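Local atomic coordinates of uncharacterized protein (Bacteroides ovatus, PDB entry 4ORL), a protein that is of unknown function but adopts a small alpha+beta fold related to the NTF2-like superfamily, in which helices pack against a strongly curved mixed sheet. Residues T10-K13 and E19-K22. Numbering follows the deposited sequence.
Sequences TAFK and ELSK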
# COMPACT_ATOMS: atom_id res chain seq x y z
N THR A 10 -3.70 -9.01 0.02
CA THR A 10 -2.89 -10.14 -0.44
C THR A 10 -1.57 -9.67 -1.05
O THR A 10 -0.52 -10.28 -0.82
CB THR A 10 -3.70 -11.00 -1.43
OG1 THR A 10 -4.84 -11.55 -0.76
CG2 THR A 10 -2.86 -12.16 -2.01
N ALA A 11 -1.60 -8.56 -1.80
CA ALA A 11 -0.37 -8.01 -2.39
C ALA A 11 0.66 -7.66 -1.32
O ALA A 11 1.83 -7.95 -1.45
CB ALA A 11 -0.67 -6.79 -3.23
N PHE A 12 0.21 -7.05 -0.24
CA PHE A 12 1.12 -6.74 0.84
C PHE A 12 1.60 -7.97 1.58
O PHE A 12 2.80 -8.09 1.86
CB PHE A 12 0.52 -5.72 1.82
CG PHE A 12 0.60 -4.31 1.32
CD1 PHE A 12 1.79 -3.62 1.34
CD2 PHE A 12 -0.52 -3.67 0.90
CE1 PHE A 12 1.86 -2.31 0.86
CE2 PHE A 12 -0.45 -2.37 0.40
CZ PHE A 12 0.73 -1.72 0.38
N LYS A 13 0.71 -8.94 1.80
CA LYS A 13 1.12 -10.20 2.44
C LYS A 13 2.21 -10.90 1.66
O LYS A 13 3.09 -11.53 2.25
CB LYS A 13 -0.09 -11.16 2.58
CG LYS A 13 -1.12 -10.74 3.60
CD LYS A 13 -2.32 -11.68 3.67
CE LYS A 13 -3.19 -11.33 4.86
NZ LYS A 13 -2.58 -11.76 6.15
N GLU A 19 1.09 -7.47 -8.05
CA GLU A 19 -0.30 -7.62 -7.61
C GLU A 19 -0.84 -6.28 -7.17
O GLU A 19 -1.97 -5.94 -7.47
CB GLU A 19 -0.43 -8.64 -6.48
CG GLU A 19 -0.31 -10.08 -6.96
CD GLU A 19 -0.50 -11.12 -5.88
OE1 GLU A 19 -0.97 -10.79 -4.78
OE2 GLU A 19 -0.16 -12.30 -6.12
N LEU A 20 -0.00 -5.52 -6.47
CA LEU A 20 -0.41 -4.21 -5.92
C LEU A 20 -0.73 -3.23 -7.04
O LEU A 20 -1.66 -2.43 -6.93
CB LEU A 20 0.67 -3.65 -5.01
CG LEU A 20 0.36 -2.40 -4.17
CD1 LEU A 20 -0.84 -2.62 -3.24
CD2 LEU A 20 1.59 -1.95 -3.41
N SER A 21 0.03 -3.31 -8.14
CA SER A 21 -0.11 -2.39 -9.26
C SER A 21 -1.52 -2.40 -9.85
O SER A 21 -2.02 -1.37 -10.31
CB SER A 21 0.92 -2.73 -10.34
OG SER A 21 0.58 -3.92 -11.02
N LYS A 22 -2.18 -3.56 -9.80
CA LYS A 22 -3.57 -3.71 -10.27
C LYS A 22 -4.53 -2.69 -9.62
O LYS A 22 -5.50 -2.24 -10.25
CB LYS A 22 -4.06 -5.15 -9.97
CG LYS A 22 -5.50 -5.44 -10.40
CD LYS A 22 -5.79 -6.94 -10.40
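The carboxylate of Glu19 reaches across to the helix of Thr10 and Ala11, and its two oxygens do different work. OE2 forms a salt bridge with NH1 of Arg14, one helical turn on from Thr10, while Glu19 OE1 rests against carbon, 3.6 Å from CG2 of Thr10 and 3.7 Å from CA of Ala11. An extended chain beyond CG (chi2 -177°) carries the carboxylate across helix 6-14, to the flank of Thr10 and Ala11, and the methylene Glu19 CB lies 3.7 Å from CB of Ala11. The ion pair thus ties the two helices together at the more open margin of an interface that has no hydrogen bond of its own between 10-13 and 19-22.

Ala11 is the pivot of the close approach. Its methyl points at the second helix and rests against N and CA of Leu20, with Ala11 CB 3.5 Å from Leu20 N, and this small side chain lets the CA atoms of Ala11 and Leu20 come within 5.2 Å. On the buried side, chi1 of Leu20 (-171°) turns CG toward the side of the Phe12 ring, and chi2 (59°) then sets the two methyls against it. Leu20 CD1 approaches Phe12 CE2 obliquely at 3.7 Å, and Leu20 CD2 lies 3.9 Å from Phe12 CZ.

Helices 6-14 and 17-21 follow one another across a two-residue link and pack together. Their apolar side faces the core: Phe12 meets Phe60 and lies on Val87 and Cys89 of strand 83-94, Leu20 packs on Ile100 and Ile103 of strand 97-108, and Met48 of helix 41-54 touches both.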